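Local atomic coordinates of outer surface protein (Bacillus cereus ATCC 14579, PDB entry 1X7F), a protein that is not functionally characterised but probably acts as a 6-phospho-N-acetylmuramidase, cleaving sugars that carry 6-phosphorylated N-acetylmuramic acid. Residues 117-123 / 140-146; 326-330 / 369-373; 25-29 / 266-270; 201-205 / 219-223; 34-38 / 60-64. All blocks are in the same frame, centred on the assembly; numbering follows the deposited sequence. Where two conformers were deposited one is given.

Contact 1. Residues 117-123 / 140-146; sequences ADGIRLD and GLKIELN
Ile143 presents two bumps to the neighbouring strand. Its CG2 lies against Leu122 CD1 at 3.7 Å, and its CD1 reaches Ile120 CG1 at 4.1 Å. With chi1 at -48°, CG1 is anti to the carbonyl carbon and CG2 anti to the backbone N, which spreads the branches so that Ile143 fits between Ile120 and Leu122. Met134 of helix 129-134 covers all three. Leu141 fills in at the start of the strand, its CD2 3.2 Å from Ala117 O. Gly119 has no side chain, and the Lys142 carbonyl sinks into that hollow, its O only 3.0 Å from Gly119 CA. Backbone hydrogen bonds join the two parallel strands, among them Glu144 N to Ile120 O at 2.7 Å.

On the other face the extended Arg121 chain slants across Glu144, with CD 3.1 Å from Glu144 OE2. That oxygen sits at the guanidinium edge, though the carboxylate plane is turned 72° away, and the salt bridge from NE is long. Arg121 NH1 bridges to Asp123 OD1 at 2.8 Å, while NH2 bonds to Cys170 and Asn172. Glu144 OE1 pairs with Arg57, making a charged network. Apolar outside under a helix and charged inside, strands 119-122 and 142-146 with helix 129-134 form a beta-alpha-beta crossover unit of a TIM-type (beta/alpha)8 barrel.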
# COMPACT_ATOMS: atom_id res chain seq x y z
N ALA A 117 18.06 -9.67 -14.17
CA ALA A 117 16.67 -9.53 -13.78
C ALA A 117 16.23 -10.77 -13.00
O ALA A 117 16.72 -11.87 -13.23
CB ALA A 117 15.80 -9.34 -15.00
N ASP A 118 15.30 -10.56 -12.08
CA ASP A 118 14.80 -11.63 -11.21
C ASP A 118 13.51 -12.23 -11.75
O ASP A 118 13.11 -13.32 -11.35
CB ASP A 118 14.58 -11.08 -9.79
CG ASP A 118 15.88 -10.71 -9.11
OD1 ASP A 118 16.58 -11.63 -8.65
OD2 ASP A 118 16.29 -9.54 -8.99
N GLY A 119 12.88 -11.49 -12.67
CA GLY A 119 11.63 -11.90 -13.28
C GLY A 119 11.22 -11.00 -14.43
O GLY A 119 11.83 -9.97 -14.68
N ILE A 120 10.17 -11.43 -15.13
CA ILE A 120 9.61 -10.67 -16.25
C ILE A 120 8.11 -10.54 -16.08
O ILE A 120 7.45 -11.45 -15.58
CB ILE A 120 9.93 -11.33 -17.62
CG1 ILE A 120 9.66 -12.84 -17.58
CG2 ILE A 120 11.36 -11.01 -18.06
CD1 ILE A 120 9.34 -13.42 -18.93
N ARG A 121 7.57 -9.40 -16.52
CA ARG A 121 6.14 -9.18 -16.52
C ARG A 121 5.52 -9.60 -17.84
O ARG A 121 6.08 -9.37 -18.92
CB ARG A 121 5.78 -7.74 -16.17
CG ARG A 121 4.30 -7.56 -15.82
CD ARG A 121 4.00 -6.39 -14.90
NE ARG A 121 2.57 -6.28 -14.61
CZ ARG A 121 1.70 -5.71 -15.44
NH1 ARG A 121 2.11 -5.21 -16.59
NH2 ARG A 121 0.42 -5.65 -15.12
N LEU A 122 4.37 -10.26 -17.74
CA LEU A 122 3.53 -10.55 -18.89
C LEU A 122 2.33 -9.61 -18.80
O LEU A 122 1.29 -9.94 -18.22
CB LEU A 122 3.10 -12.02 -18.92
CG LEU A 122 4.19 -13.08 -19.06
CD1 LEU A 122 3.56 -14.45 -19.16
CD2 LEU A 122 5.10 -12.82 -20.26
N ASP A 123 2.52 -8.42 -19.36
CA ASP A 123 1.52 -7.36 -19.39
C ASP A 123 0.23 -7.83 -20.09
O ASP A 123 -0.89 -7.57 -19.62
CB ASP A 123 2.12 -6.14 -20.10
CG ASP A 123 1.26 -4.91 -20.00
OD1 ASP A 123 0.64 -4.70 -18.93
OD2 ASP A 123 1.15 -4.08 -20.93
N GLY A 140 15.72 -19.62 -13.20
CA GLY A 140 15.15 -19.24 -11.91
C GLY A 140 14.42 -17.91 -11.96
O GLY A 140 14.38 -17.18 -10.96
N LEU A 141 13.84 -17.60 -13.12
CA LEU A 141 13.15 -16.34 -13.31
C LEU A 141 11.69 -16.41 -12.85
O LEU A 141 11.01 -17.41 -13.08
CB LEU A 141 13.24 -15.91 -14.78
CG LEU A 141 14.61 -15.44 -15.26
CD1 LEU A 141 14.74 -15.55 -16.78
CD2 LEU A 141 14.90 -14.01 -14.80
N LYS A 142 11.24 -15.35 -12.18
CA LYS A 142 9.84 -15.21 -11.79
C LYS A 142 9.01 -14.79 -12.99
O LYS A 142 9.46 -13.97 -13.80
CB LYS A 142 9.68 -14.17 -10.67
CG LYS A 142 10.26 -14.56 -9.32
CD LYS A 142 9.35 -15.53 -8.56
CE LYS A 142 10.08 -16.17 -7.39
NZ LYS A 142 11.30 -16.89 -7.84
N ILE A 143 7.81 -15.34 -13.12
CA ILE A 143 6.88 -14.90 -14.16
C ILE A 143 5.80 -14.05 -13.51
O ILE A 143 4.93 -14.57 -12.81
CB ILE A 143 6.25 -16.10 -14.94
CG1 ILE A 143 7.31 -17.12 -15.41
CG2 ILE A 143 5.38 -15.59 -16.10
CD1 ILE A 143 8.42 -16.58 -16.30
N GLU A 144 5.87 -12.73 -13.74
CA GLU A 144 4.87 -11.80 -13.21
C GLU A 144 3.66 -11.67 -14.14
O GLU A 144 3.80 -11.34 -15.32
CB GLU A 144 5.48 -10.43 -12.93
CG GLU A 144 4.49 -9.47 -12.27
CD GLU A 144 5.16 -8.28 -11.63
OE1 GLU A 144 5.41 -8.32 -10.41
OE2 GLU A 144 5.44 -7.30 -12.34
N LEU A 145 2.49 -11.94 -13.59
CA LEU A 145 1.25 -11.85 -14.34
C LEU A 145 0.52 -10.54 -14.04
O LEU A 145 0.74 -9.92 -12.99
CB LEU A 145 0.33 -13.04 -14.02
CG LEU A 145 0.86 -14.46 -14.19
CD1 LEU A 145 -0.12 -15.42 -13.57
CD2 LEU A 145 1.11 -14.82 -15.66
N ASN A 146 -0.33 -10.13 -14.97
CA ASN A 146 -1.17 -8.96 -14.80
C ASN A 146 -2.35 -9.32 -13.91
O ASN A 146 -3.18 -10.15 -14.27
CB ASN A 146 -1.66 -8.46 -16.18
CG ASN A 146 -2.24 -7.04 -16.14
OD1 ASN A 146 -2.62 -6.52 -15.08
ND2 ASN A 146 -2.29 -6.41 -17.29
O HOH W 1 14.89 -14.63 -9.54
O HOH W 2 -0.34 -11.65 -17.63

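Contact 2. Residues 326-330 / 369-373; sequences QERGQ and LFLLD
Arg328 reaches across to the 3-10 helical segment 369-373 and ends against Asp373. It starts in a type II beta turn from Glu327 to Gln330. CG is anti to the backbone N (chi1 -173°), and the chain stays extended as far as NE. CB, CG and CD only span the distance. NE is the first atom to come near, 4.0 Å from Leu369 O. CZ follows, with Leu372 CD1 over one guanidinium face, offset toward its rim. NH1 does most of the work: it forms a salt bridge to Asp373 OD1 at 2.9 Å and a weak hydrogen bond to Leu369 O at 3.2 Å. Arg328 NH1 also lies 3.7 Å from Leu372 CB. OD1 is met from above the carboxylate plane, 45° out of it, and the guanidinium and carboxylate planes are 55° apart. NH2 bonds to Leu349 O and to a water that in turn donates to Asp373 OD1.

Beside it, Gly329 CA receives Leu369 CD2 at 3.5 Å, a close approach made possible by the bare glycine backbone. Leu369 O also accepts a hydrogen bond from Leu372 N within the 3-10 helical segment. The guanidinium thus grips a carboxylate directly and through water, and bonds weakly to a carbonyl of the same segment. This pairing ties the turn before strand 330-334 to the segment before strand 380-384 by charge, with Leu369 and Leu372 packed alongside.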
# COMPACT_ATOMS: atom_id res chain seq x y z
N GLN A 326 -20.81 15.29 17.44
CA GLN A 326 -19.90 14.19 17.14
C GLN A 326 -19.94 13.93 15.65
O GLN A 326 -21.03 13.78 15.09
CB GLN A 326 -20.25 12.94 17.93
CG GLN A 326 -20.30 13.15 19.42
CD GLN A 326 -20.74 11.91 20.15
OE1 GLN A 326 -20.01 10.90 20.16
NE2 GLN A 326 -21.91 11.97 20.76
N GLU A 327 -18.77 13.93 15.02
CA GLU A 327 -18.67 13.82 13.57
C GLU A 327 -17.59 12.82 13.20
O GLU A 327 -16.64 12.66 13.94
CB GLU A 327 -18.37 15.20 12.96
CG GLU A 327 -19.40 16.26 13.32
CD GLU A 327 -19.24 17.53 12.52
OE1 GLU A 327 -18.77 18.53 13.09
OE2 GLU A 327 -19.58 17.53 11.31
N ARG A 328 -17.78 12.15 12.06
CA ARG A 328 -16.82 11.17 11.52
C ARG A 328 -15.37 11.66 11.60
O ARG A 328 -15.04 12.74 11.11
CB ARG A 328 -17.18 10.82 10.06
CG ARG A 328 -16.34 9.66 9.45
CD ARG A 328 -16.85 9.18 8.04
NE ARG A 328 -15.97 8.12 7.50
CZ ARG A 328 -16.09 6.81 7.75
NH1 ARG A 328 -15.23 5.94 7.23
NH2 ARG A 328 -17.06 6.36 8.54
N GLY A 329 -14.51 10.85 12.23
CA GLY A 329 -13.08 11.11 12.30
C GLY A 329 -12.62 11.67 13.63
O GLY A 329 -11.42 11.77 13.89
N GLN A 330 -13.58 12.05 14.49
CA GLN A 330 -13.23 12.61 15.79
C GLN A 330 -12.75 11.50 16.69
O GLN A 330 -13.33 10.41 16.72
CB GLN A 330 -14.41 13.34 16.44
CG GLN A 330 -14.65 14.72 15.87
CD GLN A 330 -15.96 15.33 16.37
OE1 GLN A 330 -16.33 16.43 15.95
NE2 GLN A 330 -16.64 14.63 17.26
N LEU A 369 -9.82 9.47 6.37
CA LEU A 369 -11.08 9.04 6.98
C LEU A 369 -11.59 7.74 6.36
O LEU A 369 -12.17 6.91 7.06
CB LEU A 369 -12.17 10.13 6.93
CG LEU A 369 -11.94 11.45 7.69
CD1 LEU A 369 -13.17 12.33 7.61
CD2 LEU A 369 -11.55 11.23 9.15
N PHE A 370 -11.39 7.56 5.06
CA PHE A 370 -11.83 6.33 4.40
C PHE A 370 -11.13 5.08 5.02
O PHE A 370 -11.64 3.97 4.93
CB PHE A 370 -11.58 6.42 2.89
CG PHE A 370 -10.15 6.26 2.51
CD1 PHE A 370 -9.65 5.01 2.15
CD2 PHE A 370 -9.28 7.35 2.54
CE1 PHE A 370 -8.32 4.85 1.81
CE2 PHE A 370 -7.95 7.19 2.21
CZ PHE A 370 -7.47 5.95 1.84
N LEU A 371 -9.97 5.29 5.62
CA LEU A 371 -9.20 4.20 6.22
C LEU A 371 -9.90 3.57 7.43
O LEU A 371 -9.68 2.40 7.73
CB LEU A 371 -7.79 4.66 6.58
CG LEU A 371 -6.78 4.80 5.44
CD1 LEU A 371 -5.44 5.27 5.98
CD2 LEU A 371 -6.61 3.50 4.61
N LEU A 372 -10.78 4.33 8.08
CA LEU A 372 -11.65 3.83 9.15
C LEU A 372 -12.48 2.59 8.80
O LEU A 372 -12.80 1.79 9.70
CB LEU A 372 -12.57 4.95 9.65
CG LEU A 372 -11.84 6.15 10.25
CD1 LEU A 372 -12.82 7.30 10.55
CD2 LEU A 372 -11.06 5.71 11.49
N ASP A 373 -12.81 2.42 7.52
CA ASP A 373 -13.55 1.27 7.05
C ASP A 373 -12.75 -0.04 7.15
O ASP A 373 -13.33 -1.13 7.09
CB ASP A 373 -13.99 1.49 5.59
CG ASP A 373 -14.97 2.65 5.43
OD1 ASP A 373 -15.51 3.18 6.43
OD2 ASP A 373 -15.26 3.11 4.30
O HOH W 3 -17.44 3.56 8.71

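Contact 3. Residues 25-29 / 266-270; sequences MERKL and NRYML
Arg27 and Arg267 exchange guanidinium-to-carbonyl hydrogen bonds, each side chain reaching the backbone of the other. Arg27 NH1 donates to Arg267 O at 2.8 Å, in the carbonyl plane and on a lone pair. Arg267 NH1 returns the bond to Arg27 O, also at 2.8 Å, though here the donor is tilted 20° from the carbonyl plane. Both carbonyl oxygens sit at the edge of the guanidinium that binds them. The side chains lie close from their roots, CB to CB 4.1 Å, and both extended chains touch Trp239 of helix 231-240. Toward the buried Leu29 the packing is snug: Leu29 CG lies over one face of the Arg267 guanidinium, and Leu29 CD1 is 3.6 Å from Arg267 NH2. That NH2 is also bonded to Gly54 O, which helps fix the rotation of the group. A water bonded to Leu29 N makes a weak link to Arg267 NH1.

The outer side is looser. Tyr268, which adopts two conformations, slides past Arg27 in the opposite direction, its ring turned 24° from the guanidinium. In the conformer described, Tyr268 CE2 comes to 3.8 Å from Arg27 CB, and the bond from Arg27 N to Tyr268 OH, 3.3 Å long, is weak. Glu26 and Met25 lie exposed, with only marginal approaches to Tyr268. Asn266 forms an Asx turn, its OD1 accepting a hydrogen bond from Tyr268 N. The contact joins the entry to strand 28-33, the first strand of the TIM-type barrel, to the connection leading from helix 256-264 into strand 270-276 of the mixed sheet.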
# COMPACT_ATOMS: atom_id res chain seq x y z
N MET A 25 2.67 -13.36 4.74
CA MET A 25 3.53 -12.98 3.57
C MET A 25 4.19 -11.61 3.77
O MET A 25 3.53 -10.64 4.14
CB MET A 25 2.73 -13.02 2.26
CG MET A 25 3.49 -12.56 1.01
SD MET A 25 3.12 -13.57 -0.45
CE MET A 25 4.39 -14.84 -0.32
N GLU A 26 5.50 -11.57 3.52
CA GLU A 26 6.31 -10.36 3.62
C GLU A 26 5.79 -9.26 2.68
O GLU A 26 5.31 -9.55 1.58
CB GLU A 26 7.79 -10.68 3.35
CG GLU A 26 8.51 -9.72 2.42
CD GLU A 26 9.93 -10.14 2.09
OE1 GLU A 26 10.17 -11.33 1.76
OE2 GLU A 26 10.83 -9.27 2.15
N ARG A 27 5.89 -8.01 3.15
CA ARG A 27 5.42 -6.84 2.40
C ARG A 27 6.59 -5.97 1.98
O ARG A 27 7.43 -5.61 2.80
CB ARG A 27 4.40 -6.03 3.22
CG ARG A 27 3.05 -6.72 3.30
CD ARG A 27 2.05 -6.12 4.26
NE ARG A 27 0.87 -6.98 4.37
CZ ARG A 27 -0.24 -6.69 5.04
NH1 ARG A 27 -0.35 -5.53 5.69
NH2 ARG A 27 -1.24 -7.55 5.07
N LYS A 28 6.67 -5.67 0.69
CA LYS A 28 7.81 -4.94 0.15
C LYS A 28 7.40 -3.58 -0.33
O LYS A 28 6.24 -3.36 -0.70
CB LYS A 28 8.46 -5.70 -1.01
CG LYS A 28 9.18 -6.97 -0.63
CD LYS A 28 9.89 -7.52 -1.87
CE LYS A 28 10.49 -8.91 -1.62
NZ LYS A 28 11.52 -9.28 -2.66
N LEU A 29 8.37 -2.66 -0.33
CA LEU A 29 8.26 -1.39 -1.04
C LEU A 29 9.10 -1.46 -2.32
O LEU A 29 10.20 -2.01 -2.32
CB LEU A 29 8.70 -0.22 -0.16
CG LEU A 29 7.59 0.30 0.77
CD1 LEU A 29 8.18 1.15 1.89
CD2 LEU A 29 6.49 1.08 -0.05
N ASN A 266 4.52 1.50 9.25
CA ASN A 266 4.31 0.12 9.66
C ASN A 266 3.50 -0.57 8.57
O ASN A 266 2.41 -0.16 8.22
CB ASN A 266 3.58 0.05 11.03
CG ASN A 266 3.59 -1.36 11.64
OD1 ASN A 266 3.44 -2.36 10.95
ND2 ASN A 266 3.73 -1.43 12.96
N ARG A 267 4.06 -1.64 8.01
CA ARG A 267 3.49 -2.25 6.81
C ARG A 267 2.42 -3.26 7.16
O ARG A 267 1.57 -3.59 6.33
CB ARG A 267 4.57 -2.96 6.00
CG ARG A 267 5.71 -2.05 5.60
CD ARG A 267 6.73 -2.71 4.67
NE ARG A 267 7.87 -1.84 4.45
CZ ARG A 267 9.00 -2.21 3.85
NH1 ARG A 267 9.16 -3.45 3.41
NH2 ARG A 267 9.98 -1.34 3.74
N TYR A 268 2.48 -3.71 8.42
CA TYR A 268 1.73 -4.84 8.96
C TYR A 268 0.69 -4.43 10.02
O TYR A 268 0.09 -5.28 10.67
CB TYR A 268 2.71 -5.88 9.55
CG TYR A 268 3.88 -6.20 8.63
CD1 TYR A 268 5.13 -5.59 8.83
CD2 TYR A 268 3.74 -7.09 7.57
CE1 TYR A 268 6.21 -5.88 7.98
CE2 TYR A 268 4.81 -7.38 6.72
CZ TYR A 268 6.05 -6.78 6.93
OH TYR A 268 7.11 -7.07 6.09
N MET A 269 0.50 -3.12 10.17
CA MET A 269 -0.59 -2.54 10.96
C MET A 269 -1.05 -1.14 10.56
O MET A 269 -0.24 -0.28 10.25
CB MET A 269 -0.30 -2.59 12.44
CG MET A 269 -1.57 -2.48 13.25
SD MET A 269 -1.13 -2.13 14.91
CE MET A 269 0.14 -0.88 14.62
N LEU A 270 -2.36 -0.94 10.62
CA LEU A 270 -2.97 0.35 10.31
C LEU A 270 -2.58 1.43 11.32
O LEU A 270 -2.71 1.24 12.53
CB LEU A 270 -4.48 0.20 10.27
CG LEU A 270 -5.30 1.40 9.78
CD1 LEU A 270 -4.93 1.79 8.34
CD2 LEU A 270 -6.76 1.02 9.87
O HOH W 4 10.75 -3.66 0.78

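Contact 4. Residues 201-205 / 219-223; sequences AAFIT and GLCTL
The loop that follows strand 201-204 of the TIM-type barrel doubles back along it here, Thr222 and Thr205 fastening the returning chain at two points. The touching parts run nearly antiparallel, 163° apart. Thr222 holds both polar backbone atoms of Phe203. Its OG1 accepts a nearly straight hydrogen bond from Phe203 N at 3.0 Å, and its own N donates to Phe203 O, also at 3.0 Å, from well above the carbonyl plane. OG1 lies beside its own backbone N (chi1 -67°), which puts the hydroxyl and the amide on the same neighbour. The hydroxyl bonds to Asn172 O as well, so it joins three pieces of chain.

Further along, Thr205 OG1 accepts a hydrogen bond from Leu220 N at 3.0 Å and is also bonded to Asn251 OD1. Between the two anchors, Ile204 O and Leu220 O face each other at 3.1 Å, two acceptors with no hydrogen between them. Cys221 CB packs beside Phe203 O at 3.6 Å. The Phe203 side chain crosses Thr222 at about a right angle, with OG1 at the ring edge, and the ring meets Phe173 and Phe59 edge-to-face. A water donates to Phe203 O at 2.8 Å and accepts from Leu223 N.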
# COMPACT_ATOMS: atom_id res chain seq x y z
N ALA A 201 1.06 -7.26 -6.10
CA ALA A 201 1.60 -5.92 -6.01
C ALA A 201 0.70 -4.95 -6.79
O ALA A 201 0.01 -5.34 -7.73
CB ALA A 201 3.06 -5.90 -6.56
N ALA A 202 0.71 -3.69 -6.37
CA ALA A 202 0.04 -2.61 -7.10
C ALA A 202 0.91 -1.36 -7.05
O ALA A 202 1.88 -1.29 -6.26
CB ALA A 202 -1.36 -2.32 -6.50
N PHE A 203 0.53 -0.38 -7.85
CA PHE A 203 1.29 0.86 -8.03
C PHE A 203 0.65 2.06 -7.34
O PHE A 203 -0.58 2.24 -7.36
CB PHE A 203 1.40 1.18 -9.51
CG PHE A 203 2.39 0.32 -10.26
CD1 PHE A 203 1.94 -0.71 -11.10
CD2 PHE A 203 3.76 0.56 -10.16
CE1 PHE A 203 2.85 -1.47 -11.83
CE2 PHE A 203 4.66 -0.20 -10.88
CZ PHE A 203 4.21 -1.22 -11.71
N ILE A 204 1.50 2.88 -6.75
CA ILE A 204 1.10 4.18 -6.23
C ILE A 204 1.88 5.28 -6.96
O ILE A 204 2.89 5.01 -7.62
CB ILE A 204 1.34 4.27 -4.70
CG1 ILE A 204 2.84 4.22 -4.35
CG2 ILE A 204 0.50 3.22 -3.97
CD1 ILE A 204 3.13 4.40 -2.87
N THR A 205 1.40 6.51 -6.85
CA THR A 205 1.99 7.60 -7.59
C THR A 205 2.61 8.67 -6.69
O THR A 205 2.03 9.09 -5.68
CB THR A 205 0.97 8.20 -8.56
OG1 THR A 205 1.61 9.14 -9.44
CG2 THR A 205 -0.10 9.02 -7.83
N GLY A 219 -0.01 10.85 -13.52
CA GLY A 219 0.26 10.04 -12.36
C GLY A 219 0.13 8.56 -12.68
O GLY A 219 -0.65 8.17 -13.56
N LEU A 220 0.88 7.73 -11.96
CA LEU A 220 1.01 6.31 -12.29
C LEU A 220 0.62 5.43 -11.10
O LEU A 220 1.48 4.93 -10.38
CB LEU A 220 2.44 5.99 -12.78
CG LEU A 220 2.98 6.79 -13.99
CD1 LEU A 220 4.33 6.26 -14.44
CD2 LEU A 220 2.01 6.74 -15.18
N CYS A 221 -0.68 5.28 -10.89
CA CYS A 221 -1.18 4.42 -9.82
C CYS A 221 -2.17 3.43 -10.41
O CYS A 221 -2.62 3.59 -11.55
CB CYS A 221 -1.87 5.26 -8.73
SG CYS A 221 -3.11 6.39 -9.41
N THR A 222 -2.50 2.40 -9.62
CA THR A 222 -3.44 1.37 -10.03
C THR A 222 -4.90 1.77 -9.79
O THR A 222 -5.73 1.69 -10.70
CB THR A 222 -3.14 0.07 -9.27
OG1 THR A 222 -1.88 -0.46 -9.69
CG2 THR A 222 -4.16 -1.01 -9.64
N LEU A 223 -5.22 2.16 -8.55
CA LEU A 223 -6.57 2.61 -8.20
C LEU A 223 -6.74 4.04 -8.65
O LEU A 223 -5.88 4.90 -8.37
CB LEU A 223 -6.81 2.52 -6.68
CG LEU A 223 -7.25 1.15 -6.14
CD1 LEU A 223 -6.92 1.01 -4.64
CD2 LEU A 223 -8.74 0.86 -6.42
O HOH W 5 -3.18 2.28 -6.37

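Contact 5. Residues 34-38 / 60-64; sequences YPEHS and TCLLS
Glu36 CG stands between its own backbone N and carbonyl carbon (chi1 71°), and the extended chain beyond it carries the carboxylate across to Leu63. Cys61 points CB at the Tyr34 ring, and chi1 of -160° (SG anti to the backbone N) sets the sulfur at the ring's edge. Both pairs sit at the C-terminal ends of neighbouring strands of the TIM-type barrel, in the loop after strand 28-33 and at the end of strand 55-62.

Glu36 OE1 accepts a hydrogen bond from Leu63 N at 2.9 Å on its syn lone pair and another from Ser64 N, so one carboxylate oxygen takes bonds from two successive amides, the second weak. Glu36 has a second conformer, so this describes one of its states. The Leu63 side chain crosses that of Glu36 at about a right angle, CD1 lying 3.5 Å from Glu36 CD and 3.6 Å from His37 NE2. Glu36 CG covers the imidazole, 3.9 Å above the ring plane, over its centre, and NE2 is bonded to Pro213 O.

Beside strand 55-62, Tyr34, whose hydroxyl bonds to Gly250 O, packs CD2 against Cys61 CB at 3.5 Å. Cys61 SG lies 5.2 Å from the ring centroid, 79° off the ring normal.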
# COMPACT_ATOMS: atom_id res chain seq x y z
N TYR A 34 12.91 4.02 -15.55
CA TYR A 34 12.72 4.15 -17.00
C TYR A 34 14.03 4.69 -17.53
O TYR A 34 14.12 5.88 -17.86
CB TYR A 34 11.52 5.07 -17.34
CG TYR A 34 10.25 4.63 -16.64
CD1 TYR A 34 9.92 5.12 -15.38
CD2 TYR A 34 9.41 3.68 -17.21
CE1 TYR A 34 8.77 4.69 -14.71
CE2 TYR A 34 8.27 3.23 -16.55
CZ TYR A 34 7.95 3.75 -15.31
OH TYR A 34 6.82 3.31 -14.67
N PRO A 35 15.05 3.84 -17.59
CA PRO A 35 16.41 4.29 -17.86
C PRO A 35 16.57 5.10 -19.15
O PRO A 35 17.43 5.99 -19.21
CB PRO A 35 17.21 2.98 -17.91
CG PRO A 35 16.42 2.05 -17.07
CD PRO A 35 14.99 2.37 -17.42
N GLU A 36 15.76 4.81 -20.16
CA GLU A 36 15.86 5.52 -21.45
C GLU A 36 15.43 6.99 -21.33
O GLU A 36 15.85 7.82 -22.14
CB GLU A 36 15.08 4.80 -22.55
CG GLU A 36 13.57 4.87 -22.43
CD GLU A 36 12.88 3.83 -23.29
OE1 GLU A 36 12.86 2.65 -22.88
OE2 GLU A 36 12.35 4.20 -24.36
N HIS A 37 14.62 7.29 -20.33
CA HIS A 37 14.18 8.67 -20.06
C HIS A 37 15.07 9.40 -19.05
O HIS A 37 14.71 10.48 -18.57
CB HIS A 37 12.73 8.69 -19.57
CG HIS A 37 11.76 8.10 -20.55
ND1 HIS A 37 11.79 8.38 -21.90
CD2 HIS A 37 10.71 7.26 -20.36
CE1 HIS A 37 10.82 7.73 -22.51
NE2 HIS A 37 10.14 7.05 -21.60
N SER A 38 16.24 8.82 -18.75
CA SER A 38 17.14 9.34 -17.73
C SER A 38 18.61 8.99 -18.02
O SER A 38 18.96 8.67 -19.16
CB SER A 38 16.70 8.82 -16.35
OG SER A 38 17.44 9.44 -15.31
N THR A 60 11.15 -2.28 -13.75
CA THR A 60 11.86 -1.57 -14.80
C THR A 60 11.29 -1.85 -16.18
O THR A 60 10.82 -2.95 -16.47
CB THR A 60 13.39 -1.78 -14.74
OG1 THR A 60 13.98 -1.24 -15.93
CG2 THR A 60 13.76 -3.26 -14.80
N CYS A 61 11.36 -0.82 -17.01
CA CYS A 61 10.64 -0.77 -18.27
C CYS A 61 11.57 -0.53 -19.45
O CYS A 61 12.26 0.50 -19.52
CB CYS A 61 9.62 0.35 -18.17
SG CYS A 61 8.28 0.24 -19.33
N LEU A 62 11.59 -1.48 -20.38
CA LEU A 62 12.37 -1.33 -21.61
C LEU A 62 11.41 -1.07 -22.77
O LEU A 62 10.76 -1.99 -23.27
CB LEU A 62 13.25 -2.57 -21.86
CG LEU A 62 14.13 -2.68 -23.11
CD1 LEU A 62 15.05 -1.47 -23.35
CD2 LEU A 62 14.94 -3.97 -23.07
N LEU A 63 11.33 0.19 -23.17
CA LEU A 63 10.37 0.64 -24.17
C LEU A 63 10.91 0.57 -25.59
O LEU A 63 10.19 0.17 -26.50
CB LEU A 63 9.90 2.06 -23.84
CG LEU A 63 9.25 2.22 -22.47
CD1 LEU A 63 9.71 3.48 -21.74
CD2 LEU A 63 7.75 2.16 -22.60
N SER A 64 12.18 0.94 -25.77
CA SER A 64 12.77 1.03 -27.11
C SER A 64 14.18 0.45 -27.14
O SER A 64 14.95 0.60 -26.19
CB SER A 64 12.78 2.49 -27.57
OG SER A 64 13.57 2.64 -28.74

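How the contacts relate
Contacts 1 and 4 are buried, one between two barrel strands, the other between a barrel strand and the loop that returns along it. Contact 3, at the surface, and contact 5, partly buried, reach the same sheet. Contact 2, also partly buried, lies in loops bordering the mixed sheet, about 39 Å from contact 1 between centres. Contact 1 relies on strand bonds and a charged interior; contact 4 on threonine hydroxyls and a backbone bond; contact 5 on a glutamate accepting backbone amides and a cysteine-tyrosine contact. Contacts 2 and 3 use arginines, one on a carboxylate, the other on carbonyls. Contacts 4 and 5 touch through Leu220 and Tyr34, contacts 2 and 3 through Leu371 and Leu270.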